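Local coordinates for protein acetyl xylan esterase (Paenibacillus sp. R4, PDB 6AGQ) that probably removes acetyl groups from acetylated xylan, as a cold-active esterase of the alpha/beta-hydrolase clan, at residues Y50-I55 and P102-L106; I70-T76 and M113-D119; Q82-V88 and E173-I179; L89-H93 and C161-L165; G184-L190 and F208-C212. All coordinates share one frame. Residues are numbered along the deposited sequence.

Contact 1: Y50-I55 and P102-L106; sequences YPLKSI and PNELL
Residues 50-55, irregular until strand 55-63 begins at I55, present Y50, L52 and I55 to the turn 102-106. The register pairs Y50 with P102, L52 with N103 and I55 with L106, CA atoms 7.5 to 9.2 Å apart. P102 opens a turn of helical phi/psi, its O accepting from L105 N at 2.9 Å; its CG meets Y50 CE1 at 4.0 Å. N103 follows, its N giving a weak hydrogen bond to Y50 OH (3.2 Å), which the t rotamer of Y50 carries across. This lead-in to helix 106-110 lies beside the antiparallel edge of the alpha/beta-hydrolase sheet, where L105 also packs on V75. E104 points away from 50-55; its OE1 makes a long, weak ion pair with K91 NZ. L106, chi1 t and chi2 p, starts the helix with CD2 3.9 Å from L52 CD2 and CD1 4.1 Å from I55 CG2. Beyond it lies a second subunit, whose own L106 packs on L106 and whose M314 packs on L52.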
# COMPACT_ATOMS: atom_id res chain seq x y z
N TYR A 50 37.14 12.45 -20.49
CA TYR A 50 35.84 11.81 -20.41
C TYR A 50 36.10 10.61 -21.29
O TYR A 50 36.90 10.72 -22.24
CB TYR A 50 34.71 12.69 -21.00
CG TYR A 50 33.33 12.24 -20.61
CD1 TYR A 50 32.88 12.44 -19.32
CD2 TYR A 50 32.49 11.59 -21.50
CE1 TYR A 50 31.60 12.05 -18.93
CE2 TYR A 50 31.18 11.18 -21.11
CZ TYR A 50 30.74 11.40 -19.80
OH TYR A 50 29.43 11.02 -19.31
N PRO A 51 35.44 9.46 -21.02
CA PRO A 51 35.69 8.27 -21.88
C PRO A 51 35.30 8.41 -23.38
O PRO A 51 36.00 7.89 -24.22
CB PRO A 51 34.86 7.17 -21.21
CG PRO A 51 34.61 7.67 -19.83
CD PRO A 51 34.52 9.16 -19.91
N LEU A 52 34.18 9.07 -23.69
CA LEU A 52 33.81 9.38 -25.10
C LEU A 52 34.73 10.45 -25.69
O LEU A 52 34.71 11.60 -25.25
CB LEU A 52 32.35 9.88 -25.21
CG LEU A 52 31.19 8.90 -25.43
CD1 LEU A 52 31.51 7.44 -25.11
CD2 LEU A 52 29.99 9.36 -24.61
N LYS A 53 35.55 10.04 -26.64
CA LYS A 53 36.41 10.94 -27.41
C LYS A 53 35.80 11.33 -28.77
O LYS A 53 36.32 12.20 -29.40
CB LYS A 53 37.79 10.31 -27.56
CG LYS A 53 38.89 11.28 -27.99
CD LYS A 53 40.29 10.85 -27.52
CE LYS A 53 41.37 10.97 -28.60
NZ LYS A 53 41.22 9.87 -29.60
N SER A 54 34.66 10.78 -29.18
CA SER A 54 33.94 11.24 -30.39
C SER A 54 33.16 12.60 -30.27
O SER A 54 32.60 13.09 -31.26
CB SER A 54 32.98 10.13 -30.89
OG SER A 54 31.78 10.04 -30.12
N ILE A 55 33.09 13.15 -29.07
CA ILE A 55 32.41 14.38 -28.79
C ILE A 55 33.34 15.31 -27.97
O ILE A 55 34.22 14.83 -27.25
CB ILE A 55 31.09 14.13 -28.02
CG1 ILE A 55 31.34 13.46 -26.66
CG2 ILE A 55 30.14 13.27 -28.84
CD1 ILE A 55 30.07 13.30 -25.80
N PRO A 102 26.86 14.07 -19.18
CA PRO A 102 27.04 14.37 -20.61
C PRO A 102 26.76 13.21 -21.58
O PRO A 102 26.33 13.45 -22.71
CB PRO A 102 28.52 14.78 -20.70
CG PRO A 102 28.95 15.09 -19.30
CD PRO A 102 28.08 14.31 -18.39
N ASN A 103 26.96 11.95 -21.14
CA ASN A 103 26.66 10.78 -22.03
C ASN A 103 25.19 10.73 -22.52
O ASN A 103 24.91 10.15 -23.56
CB ASN A 103 27.00 9.44 -21.35
CG ASN A 103 26.17 9.20 -20.10
OD1 ASN A 103 26.39 9.82 -19.10
ND2 ASN A 103 25.16 8.37 -20.21
N GLU A 104 24.27 11.34 -21.78
CA GLU A 104 22.88 11.45 -22.19
C GLU A 104 22.63 12.41 -23.34
O GLU A 104 21.51 12.47 -23.84
CB GLU A 104 22.03 11.96 -21.02
CG GLU A 104 22.03 11.11 -19.76
CD GLU A 104 21.21 11.79 -18.67
OE1 GLU A 104 20.25 12.52 -19.04
OE2 GLU A 104 21.53 11.63 -17.46
N LEU A 105 23.61 13.21 -23.72
CA LEU A 105 23.50 14.06 -24.89
C LEU A 105 24.23 13.47 -26.12
O LEU A 105 24.15 14.03 -27.21
CB LEU A 105 24.07 15.42 -24.56
CG LEU A 105 23.46 16.11 -23.33
CD1 LEU A 105 24.13 17.46 -23.02
CD2 LEU A 105 21.96 16.31 -23.55
N LEU A 106 24.91 12.34 -25.95
CA LEU A 106 25.61 11.66 -27.07
C LEU A 106 24.81 11.38 -28.36
O LEU A 106 25.29 11.56 -29.46
CB LEU A 106 26.21 10.33 -26.55
CG LEU A 106 26.69 9.34 -27.62
CD1 LEU A 106 27.83 9.92 -28.48
CD2 LEU A 106 27.11 8.06 -26.90

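Contact 2: I70-T76 and M113-D119; sequences IHGWYVT and MAALAID
In an antiparallel strand pair the backbone alternates between hydrogen-bonded and non-hydrogen-bonded positions, and strands 70-76 and 114-118 follow the rule closely. Their axes approach to 4.7 Å at 158°. W73-A117 and V75-A115 are the hydrogen-bonded pairs, with CA atoms 5.3 Å apart; G72-I118 and Y74-L116 are non-hydrogen-bonded, at 4.2 and 4.5 Å. W73 N donates to A117 O and A117 N to W73 O, both 3.0 Å; V75 N reaches A115 O at 2.9 Å and A115 N returns to V75 O at 2.8 Å. A fifth bond, D119 N to H71 O at 3.0 Å, carries the ladder past the end of strand 114-118. A CB on G72 would clash with A117 O. Polar ends find partners outside the pair: W73 NE1 donates to G100 O, Y74 OH bonds E173, and the D119 carboxylate takes R99 N on OD1 and T127 OG1 on OD2. Y74, chi1 t, sets CE1 3.9 Å from A114 CB. On its other edge strand 70-76 bonds to strand 55-63, while 114-118 adjoins strand 86-92; L116 faces helix 153-170, and V75, from the reverse face, meets L105.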
# COMPACT_ATOMS: atom_id res chain seq x y z
N ILE A 70 23.76 29.80 -13.86
CA ILE A 70 23.07 28.61 -14.34
C ILE A 70 24.11 27.66 -14.89
O ILE A 70 24.82 28.03 -15.80
CB ILE A 70 22.08 28.93 -15.47
CG1 ILE A 70 21.17 30.16 -15.13
CG2 ILE A 70 21.32 27.68 -15.86
CD1 ILE A 70 20.52 30.17 -13.75
N HIS A 71 24.22 26.46 -14.35
CA HIS A 71 25.14 25.45 -14.88
C HIS A 71 24.56 24.52 -15.94
O HIS A 71 23.36 24.22 -16.00
CB HIS A 71 25.72 24.62 -13.75
CG HIS A 71 26.44 25.43 -12.75
ND1 HIS A 71 25.78 26.16 -11.78
CD2 HIS A 71 27.76 25.72 -12.62
CE1 HIS A 71 26.66 26.82 -11.06
NE2 HIS A 71 27.86 26.59 -11.56
N GLY A 72 25.42 24.08 -16.82
CA GLY A 72 25.03 23.15 -17.83
C GLY A 72 26.16 22.35 -18.44
O GLY A 72 27.35 22.41 -18.00
N TRP A 73 25.76 21.56 -19.43
CA TRP A 73 26.66 20.76 -20.20
C TRP A 73 26.35 21.09 -21.64
O TRP A 73 25.22 21.02 -22.01
CB TRP A 73 26.45 19.26 -19.99
CG TRP A 73 26.73 18.64 -18.67
CD1 TRP A 73 25.85 17.97 -17.92
CD2 TRP A 73 27.99 18.56 -17.99
NE1 TRP A 73 26.46 17.47 -16.81
CE2 TRP A 73 27.78 17.83 -16.81
CE3 TRP A 73 29.27 19.04 -18.26
CZ2 TRP A 73 28.81 17.58 -15.85
CZ3 TRP A 73 30.31 18.76 -17.33
CH2 TRP A 73 30.06 18.05 -16.14
N TYR A 74 27.38 21.39 -22.42
CA TYR A 74 27.27 21.70 -23.84
C TYR A 74 28.15 20.67 -24.54
O TYR A 74 29.28 20.47 -24.16
CB TYR A 74 27.78 23.11 -24.13
CG TYR A 74 27.82 23.48 -25.61
CD1 TYR A 74 26.62 23.57 -26.34
CD2 TYR A 74 28.99 23.82 -26.24
CE1 TYR A 74 26.60 23.90 -27.66
CE2 TYR A 74 28.99 24.18 -27.60
CZ TYR A 74 27.79 24.20 -28.31
OH TYR A 74 27.74 24.54 -29.64
N VAL A 75 27.59 19.99 -25.51
CA VAL A 75 28.22 18.83 -26.17
C VAL A 75 28.13 19.06 -27.68
O VAL A 75 27.05 19.46 -28.22
CB VAL A 75 27.50 17.51 -25.77
CG1 VAL A 75 28.09 16.35 -26.48
CG2 VAL A 75 27.59 17.24 -24.27
N THR A 76 29.26 18.83 -28.36
CA THR A 76 29.29 18.84 -29.86
C THR A 76 30.10 17.66 -30.42
O THR A 76 31.00 17.12 -29.73
CB THR A 76 29.89 20.14 -30.46
OG1 THR A 76 31.30 20.08 -30.39
CG2 THR A 76 29.45 21.34 -29.71
N MET A 113 24.79 17.04 -34.18
CA MET A 113 24.15 18.20 -33.56
C MET A 113 24.89 18.60 -32.34
O MET A 113 25.52 17.78 -31.69
CB MET A 113 22.73 17.85 -33.18
CG MET A 113 21.84 17.77 -34.40
SD MET A 113 20.39 16.74 -34.18
CE MET A 113 19.72 17.24 -32.58
N ALA A 114 24.80 19.86 -31.99
CA ALA A 114 25.18 20.32 -30.68
C ALA A 114 24.03 20.08 -29.72
O ALA A 114 22.90 19.96 -30.15
CB ALA A 114 25.51 21.79 -30.73
N ALA A 115 24.31 20.02 -28.42
CA ALA A 115 23.24 19.94 -27.46
C ALA A 115 23.62 20.61 -26.15
O ALA A 115 24.77 20.51 -25.69
CB ALA A 115 22.83 18.47 -27.24
N LEU A 116 22.62 21.21 -25.52
CA LEU A 116 22.83 21.86 -24.21
C LEU A 116 21.78 21.34 -23.25
O LEU A 116 20.58 21.37 -23.55
CB LEU A 116 22.71 23.41 -24.34
CG LEU A 116 22.61 24.24 -23.04
CD1 LEU A 116 23.95 24.37 -22.33
CD2 LEU A 116 22.07 25.61 -23.45
N ALA A 117 22.23 20.91 -22.07
CA ALA A 117 21.36 20.67 -20.96
C ALA A 117 21.66 21.60 -19.80
O ALA A 117 22.79 21.71 -19.42
CB ALA A 117 21.52 19.23 -20.50
N ILE A 118 20.65 22.15 -19.16
CA ILE A 118 20.82 23.09 -18.05
C ILE A 118 20.10 22.67 -16.75
O ILE A 118 19.12 21.96 -16.80
CB ILE A 118 20.28 24.51 -18.44
CG1 ILE A 118 18.78 24.47 -18.75
CG2 ILE A 118 21.04 25.07 -19.66
CD1 ILE A 118 18.21 25.85 -18.96
N ASP A 119 20.64 23.07 -15.62
CA ASP A 119 19.94 23.07 -14.33
C ASP A 119 18.79 24.11 -14.28
O ASP A 119 18.93 25.20 -14.75
CB ASP A 119 20.87 23.48 -13.25
CG ASP A 119 21.95 22.41 -12.86
OD1 ASP A 119 21.84 21.18 -13.17
OD2 ASP A 119 22.90 22.87 -12.17

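Contact 3: Q82-V88 and E173-I179; sequences QPGSLPV and EVDASRI
Residues 82-88 enter strand 86-92 through a type II turn, Q82 to S85, with G84 at positive phi; residues 173-179 hold the short strand 174-175, then turn a corner in a type I turn, D175 to R178. Two parallel bridges flank the corner, L86 with V174 (CA-CA 4.7 Å) and V88 with I179 (4.9 Å); the side chains diverge at the first and share a face at the second. E173 O accepts from L86 N at 2.9 Å and, weakly, from S85 N at 3.0 Å; D175 N donates to L86 O at 2.8 Å and V88 N to R178 O at 2.9 Å. D175 OD1 takes S177 N at 3.1 Å, an Asx turn. A water links S85 O, D175 OD2 and R178 NH1, each at 2.7 Å. P87 CG lies over one face of the R178 guanidinium, whose NE bonds L321 O. V88, chi1 p, brings CG1 to 3.5 Å from I179 CG1 and 3.7 Å from V174 CG1. The pairing lies within the parallel part of the alpha/beta-hydrolase sheet: strand 86-92 runs between 114-118, where P87 O accepts from A114 N, and 179-184, which I179 opens; V88 packs on V168 of helix 153-170.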
# COMPACT_ATOMS: atom_id res chain seq x y z
N GLN A 82 32.35 24.60 -39.41
CA GLN A 82 32.18 25.92 -39.94
C GLN A 82 31.22 26.72 -39.08
O GLN A 82 30.31 26.17 -38.51
CB GLN A 82 31.63 25.88 -41.38
CG GLN A 82 32.42 26.73 -42.38
CD GLN A 82 33.92 26.44 -42.36
OE1 GLN A 82 34.34 25.28 -42.23
NE2 GLN A 82 34.73 27.48 -42.47
N PRO A 83 31.43 28.04 -39.02
CA PRO A 83 30.47 28.87 -38.32
C PRO A 83 29.05 28.72 -38.87
O PRO A 83 28.85 28.50 -40.07
CB PRO A 83 31.03 30.28 -38.54
CG PRO A 83 32.50 30.10 -38.74
CD PRO A 83 32.63 28.80 -39.45
N GLY A 84 28.07 28.75 -37.96
CA GLY A 84 26.65 28.62 -38.35
C GLY A 84 26.20 27.32 -38.99
O GLY A 84 25.23 27.33 -39.73
N SER A 85 26.88 26.20 -38.71
CA SER A 85 26.64 24.92 -39.40
C SER A 85 25.87 23.84 -38.59
O SER A 85 25.13 23.04 -39.17
CB SER A 85 27.95 24.31 -39.88
OG SER A 85 28.80 23.93 -38.79
N LEU A 86 26.00 23.85 -37.27
CA LEU A 86 25.50 22.77 -36.46
C LEU A 86 24.09 23.06 -36.00
O LEU A 86 23.87 24.08 -35.32
CB LEU A 86 26.37 22.53 -35.20
CG LEU A 86 27.79 22.03 -35.42
CD1 LEU A 86 28.45 21.72 -34.10
CD2 LEU A 86 27.85 20.78 -36.29
N PRO A 87 23.16 22.16 -36.28
CA PRO A 87 21.87 22.26 -35.57
C PRO A 87 22.03 22.05 -34.06
O PRO A 87 23.09 21.62 -33.60
CB PRO A 87 20.98 21.20 -36.25
CG PRO A 87 21.89 20.34 -37.07
CD PRO A 87 23.22 21.01 -37.20
N VAL A 88 21.03 22.44 -33.27
CA VAL A 88 21.20 22.41 -31.82
C VAL A 88 19.92 22.01 -31.10
O VAL A 88 18.85 22.40 -31.48
CB VAL A 88 21.79 23.73 -31.23
CG1 VAL A 88 20.87 24.92 -31.35
CG2 VAL A 88 22.15 23.59 -29.76
N GLU A 173 29.73 28.02 -33.95
CA GLU A 173 29.42 26.81 -34.71
C GLU A 173 27.91 26.52 -34.87
O GLU A 173 27.53 25.77 -35.78
CB GLU A 173 30.14 25.58 -34.11
CG GLU A 173 29.67 25.14 -32.72
CD GLU A 173 30.34 25.86 -31.52
OE1 GLU A 173 31.04 26.93 -31.73
OE2 GLU A 173 30.15 25.36 -30.35
N VAL A 174 27.07 27.11 -34.01
CA VAL A 174 25.65 26.81 -34.03
C VAL A 174 24.91 27.56 -35.14
O VAL A 174 25.17 28.73 -35.40
CB VAL A 174 25.02 27.03 -32.63
CG1 VAL A 174 23.51 27.09 -32.71
CG2 VAL A 174 25.45 25.88 -31.71
N ASP A 175 24.03 26.84 -35.83
CA ASP A 175 23.01 27.41 -36.78
C ASP A 175 21.72 27.77 -35.98
O ASP A 175 20.95 26.88 -35.55
CB ASP A 175 22.67 26.34 -37.82
CG ASP A 175 21.79 26.85 -38.96
OD1 ASP A 175 21.16 27.94 -38.84
OD2 ASP A 175 21.75 26.13 -39.99
N ALA A 176 21.51 29.07 -35.82
CA ALA A 176 20.42 29.63 -35.02
C ALA A 176 19.04 29.42 -35.69
O ALA A 176 18.00 29.44 -35.01
CB ALA A 176 20.70 31.12 -34.75
N SER A 177 19.02 29.13 -36.98
CA SER A 177 17.76 28.71 -37.62
C SER A 177 17.43 27.19 -37.47
O SER A 177 16.43 26.70 -38.00
CB SER A 177 17.76 29.17 -39.10
OG SER A 177 18.65 28.36 -39.86
N ARG A 178 18.26 26.43 -36.74
CA ARG A 178 18.00 25.01 -36.55
C ARG A 178 18.08 24.64 -35.07
O ARG A 178 18.90 23.83 -34.68
CB ARG A 178 18.97 24.17 -37.46
CG ARG A 178 18.80 24.57 -38.93
CD ARG A 178 19.70 23.77 -39.88
NE ARG A 178 19.37 22.37 -39.86
CZ ARG A 178 20.16 21.40 -40.30
NH1 ARG A 178 21.34 21.68 -40.87
NH2 ARG A 178 19.78 20.13 -40.20
N ILE A 179 17.22 25.26 -34.26
CA ILE A 179 17.16 24.99 -32.82
C ILE A 179 15.89 24.18 -32.44
O ILE A 179 14.78 24.54 -32.84
CB ILE A 179 17.09 26.30 -32.03
CG1 ILE A 179 18.33 27.17 -32.30
CG2 ILE A 179 16.93 26.05 -30.52
CD1 ILE A 179 18.12 28.60 -31.77
O HOH W 1 22.97 23.80 -40.59

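Contact 4: L89-H93 and C161-L165; sequences LVKYH and CIRAL
Helices that cover a parallel sheet usually pack through small and aliphatic side chains, and a single aromatic residue can add direction to that packing. Y92, C161 and V90 bury the most surface here. Strand 89-92 runs nearly antiparallel to helix 161-165, at 160° with axes 9.9 Å apart, the layering expected of an alpha/beta-hydrolase core; the nearest CA pairs are V90-A164 (7.6 Å) and Y92-C161 (8.0 Å). Alternation along the strand sends V90 and Y92 toward the helix, whereas L89 and K91 do not reach it. Y92, chi1 m, extends its ring so that OH donates to C161 O at 2.7 Å. C161, also chi1 m, sets SG over the face of that ring, 4.1 Å from the centroid and 28° off the normal, a Cys sulfur-aromatic contact; A164 CB lies at the ring edge, 4.5 Å from Y92 CE1. V90, chi1 t, places CG1 4.2 Å from A164 CB and CG2 4.3 Å from L165 CD2. The Y92 side chain also touches L190 and A194 of helix 186-197, so it is wedged where two helices meet the sheet. Chemically, the phenol hydroxyl donates a hydrogen bond to a main-chain carbonyl of the helix, which meets its polar need inside an otherwise apolar interface and ties the strand to the helix at a defined position.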
# COMPACT_ATOMS: atom_id res chain seq x y z
N LEU A 89 20.08 21.22 -30.05
CA LEU A 89 19.01 20.79 -29.19
C LEU A 89 19.23 21.30 -27.75
O LEU A 89 20.31 21.16 -27.13
CB LEU A 89 18.92 19.27 -29.25
CG LEU A 89 17.66 18.69 -28.65
CD1 LEU A 89 17.22 17.50 -29.46
CD2 LEU A 89 17.86 18.33 -27.17
N VAL A 90 18.20 21.92 -27.21
CA VAL A 90 18.24 22.36 -25.79
C VAL A 90 17.30 21.49 -25.01
O VAL A 90 16.06 21.41 -25.29
CB VAL A 90 17.91 23.88 -25.68
CG1 VAL A 90 17.86 24.32 -24.24
CG2 VAL A 90 18.97 24.72 -26.41
N LYS A 91 17.88 20.82 -24.03
CA LYS A 91 17.15 19.94 -23.14
C LYS A 91 16.88 20.60 -21.74
O LYS A 91 17.78 21.12 -21.09
CB LYS A 91 17.97 18.66 -22.93
CG LYS A 91 17.40 17.70 -21.94
CD LYS A 91 18.05 16.33 -22.00
CE LYS A 91 17.38 15.40 -20.99
NZ LYS A 91 18.17 14.14 -20.86
N TYR A 92 15.65 20.48 -21.25
CA TYR A 92 15.25 21.00 -19.93
C TYR A 92 14.78 19.83 -19.11
O TYR A 92 14.23 18.87 -19.64
CB TYR A 92 14.13 21.98 -20.10
CG TYR A 92 14.40 23.20 -20.98
CD1 TYR A 92 15.41 24.06 -20.70
CD2 TYR A 92 13.60 23.49 -22.07
CE1 TYR A 92 15.64 25.18 -21.47
CE2 TYR A 92 13.81 24.61 -22.82
CZ TYR A 92 14.85 25.46 -22.52
OH TYR A 92 15.10 26.57 -23.30
N HIS A 93 14.96 19.85 -17.81
CA HIS A 93 14.87 18.64 -17.04
C HIS A 93 13.63 18.66 -16.15
O HIS A 93 13.00 19.67 -15.98
CB HIS A 93 16.14 18.39 -16.21
CG HIS A 93 16.32 19.38 -15.10
ND1 HIS A 93 15.53 19.37 -13.95
CD2 HIS A 93 17.24 20.36 -14.94
CE1 HIS A 93 15.96 20.33 -13.15
NE2 HIS A 93 16.98 20.95 -13.73
N CYS A 161 15.61 29.91 -19.20
CA CYS A 161 15.36 29.01 -20.30
C CYS A 161 15.46 29.70 -21.63
O CYS A 161 15.78 29.04 -22.60
CB CYS A 161 14.00 28.26 -20.17
SG CYS A 161 13.95 27.09 -18.78
N ILE A 162 15.10 30.98 -21.68
CA ILE A 162 15.27 31.80 -22.89
C ILE A 162 16.75 32.19 -23.04
O ILE A 162 17.34 32.25 -24.16
CB ILE A 162 14.36 33.07 -22.82
CG1 ILE A 162 12.90 32.67 -23.14
CG2 ILE A 162 14.85 34.22 -23.73
CD1 ILE A 162 11.90 33.74 -22.68
N ARG A 163 17.37 32.46 -21.90
CA ARG A 163 18.79 32.73 -21.91
C ARG A 163 19.65 31.51 -22.32
O ARG A 163 20.74 31.73 -22.87
CB ARG A 163 19.20 33.33 -20.56
CG ARG A 163 18.62 34.72 -20.40
CD ARG A 163 18.64 35.18 -18.97
NE ARG A 163 19.98 35.63 -18.57
CZ ARG A 163 20.53 36.79 -18.87
NH1 ARG A 163 19.88 37.74 -19.58
NH2 ARG A 163 21.76 37.03 -18.41
N ALA A 164 19.18 30.28 -22.13
CA ALA A 164 19.80 29.12 -22.78
C ALA A 164 19.78 29.20 -24.33
O ALA A 164 20.69 28.77 -25.00
CB ALA A 164 19.15 27.83 -22.32
N LEU A 165 18.75 29.78 -24.90
CA LEU A 165 18.74 30.01 -26.36
C LEU A 165 19.74 31.11 -26.73
O LEU A 165 20.38 30.98 -27.75
CB LEU A 165 17.37 30.40 -26.87
CG LEU A 165 16.20 29.53 -26.41
CD1 LEU A 165 14.86 30.20 -26.77
CD2 LEU A 165 16.33 28.12 -26.95

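Contact 5: G184-L190 and F208-C212; sequences GSQGGGL and FPFLC
One backbone hydrogen bond joins the segments: F210 N donates to S185 O at 3.0 Å, and the same carbonyl takes G189 N at 3.0 Å as helix 186-190 starts. Two CA-H...O contacts flank it: S185 CA to F208 O and G189 CA to F210 O, both 3.3 Å. S185 has phi/psi of 63/-119°, the strained turn between strand 179-184 and helix 186-197 that, with G183 and G187, matches the GxSxG nucleophile elbow of alpha/beta-hydrolases; S185 is thus probably the nucleophile, its OG hydrogen-bonded to H303 NE2. Glycines permit the closeness, G188 and P209 having CA atoms 4.3 Å apart: a CB on G188 would be tight against P209 CA, and one on G189 would clash with F210 O and L211 CD1. G187 meets a need of the elbow's own turn, where a CB would clash with G184 N. In apolar packing L211, itself at positive phi, places CD1 4.1 Å from L190 CD2 and 4.2 Å from G189 CA. F208 CD1 lies 3.9 Å from S185 CB, its ring also meeting that of H303, while F210, chi1 t, lays its ring edge near Q186 CA, with F210 CB 3.4 Å from Q186 N.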
# COMPACT_ATOMS: atom_id res chain seq x y z
N GLY A 184 11.10 16.32 -20.73
CA GLY A 184 10.01 15.60 -20.12
C GLY A 184 9.46 16.25 -18.85
O GLY A 184 10.22 16.70 -17.98
N SER A 185 8.14 16.25 -18.74
CA SER A 185 7.44 16.73 -17.59
C SER A 185 7.62 18.23 -17.28
O SER A 185 7.24 19.02 -18.09
CB SER A 185 7.69 15.85 -16.40
OG SER A 185 6.68 16.24 -15.45
N GLN A 186 8.15 18.64 -16.13
CA GLN A 186 8.60 20.02 -16.06
C GLN A 186 9.38 20.42 -17.35
O GLN A 186 9.21 21.51 -17.84
CB GLN A 186 9.50 20.24 -14.88
CG GLN A 186 10.05 21.66 -14.74
CD GLN A 186 10.91 21.80 -13.48
OE1 GLN A 186 10.53 22.49 -12.56
NE2 GLN A 186 12.05 21.10 -13.44
N GLY A 187 10.27 19.55 -17.81
CA GLY A 187 11.10 19.81 -19.01
C GLY A 187 10.24 20.20 -20.19
O GLY A 187 10.64 21.06 -20.94
N GLY A 188 9.09 19.53 -20.35
CA GLY A 188 8.17 19.67 -21.45
C GLY A 188 7.43 20.95 -21.34
O GLY A 188 7.28 21.66 -22.32
N GLY A 189 7.00 21.29 -20.11
CA GLY A 189 6.48 22.64 -19.81
C GLY A 189 7.45 23.75 -20.13
O GLY A 189 7.06 24.79 -20.73
N LEU A 190 8.73 23.59 -19.71
CA LEU A 190 9.75 24.57 -20.07
C LEU A 190 9.99 24.70 -21.56
O LEU A 190 10.30 25.80 -21.98
CB LEU A 190 11.17 24.37 -19.36
CG LEU A 190 11.05 24.27 -17.81
CD1 LEU A 190 12.35 24.13 -17.05
CD2 LEU A 190 10.27 25.47 -17.28
N PHE A 208 5.05 14.52 -22.09
CA PHE A 208 4.10 14.68 -20.96
C PHE A 208 4.25 15.95 -20.13
O PHE A 208 4.59 15.89 -18.93
CB PHE A 208 3.89 13.41 -20.11
CG PHE A 208 5.11 12.66 -19.71
CD1 PHE A 208 6.05 13.20 -18.81
CD2 PHE A 208 5.26 11.32 -20.08
CE1 PHE A 208 7.15 12.45 -18.38
CE2 PHE A 208 6.33 10.55 -19.64
CZ PHE A 208 7.28 11.12 -18.79
N PRO A 209 3.93 17.13 -20.76
CA PRO A 209 4.32 18.38 -20.18
C PRO A 209 3.51 18.70 -18.91
O PRO A 209 2.27 18.56 -18.88
CB PRO A 209 4.08 19.39 -21.29
CG PRO A 209 3.10 18.75 -22.21
CD PRO A 209 3.38 17.29 -22.11
N PHE A 210 4.27 19.08 -17.87
CA PHE A 210 3.82 19.63 -16.60
C PHE A 210 3.62 21.13 -16.81
O PHE A 210 3.92 21.66 -17.92
CB PHE A 210 4.91 19.30 -15.56
CG PHE A 210 4.63 19.77 -14.19
CD1 PHE A 210 3.56 19.27 -13.47
CD2 PHE A 210 5.48 20.67 -13.57
CE1 PHE A 210 3.31 19.69 -12.17
CE2 PHE A 210 5.22 21.12 -12.29
CZ PHE A 210 4.12 20.64 -11.59
N LEU A 211 3.01 21.80 -15.82
CA LEU A 211 2.72 23.25 -15.93
C LEU A 211 1.67 23.60 -16.98
O LEU A 211 1.71 24.69 -17.58
CB LEU A 211 3.98 24.11 -16.19
CG LEU A 211 5.24 23.69 -15.40
CD1 LEU A 211 6.57 24.24 -15.94
CD2 LEU A 211 5.04 24.08 -13.94
N CYS A 212 0.69 22.72 -17.19
CA CYS A 212 -0.39 22.96 -18.16
C CYS A 212 -1.72 22.83 -17.45
O CYS A 212 -1.90 21.96 -16.60
CB CYS A 212 -0.37 21.98 -19.36
SG CYS A 212 1.13 22.03 -20.41

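Overall arrangement
The five contacts show chemistry changing with depth around one sheet. Contacts 2, 4 and 5 are buried; contacts 1 and 3 are only partly so, and contact 1 alone of the five meets another subunit. Contacts 3 and 4 share strand 86-92, which lies beside strand 114-118 of contact 2: L116 N and O bond L89 O and K91 N. Regular backbone ladders dominate contact 2, turns and a water bridge the more exposed contact 3, and side-chain packing contacts 1 and 4. Contact 5, about 13 Å centre to centre from contact 4, relies on close glycine backbone and joins it through H93 O and Q186 NE2, linking core packing to the probable nucleophile elbow.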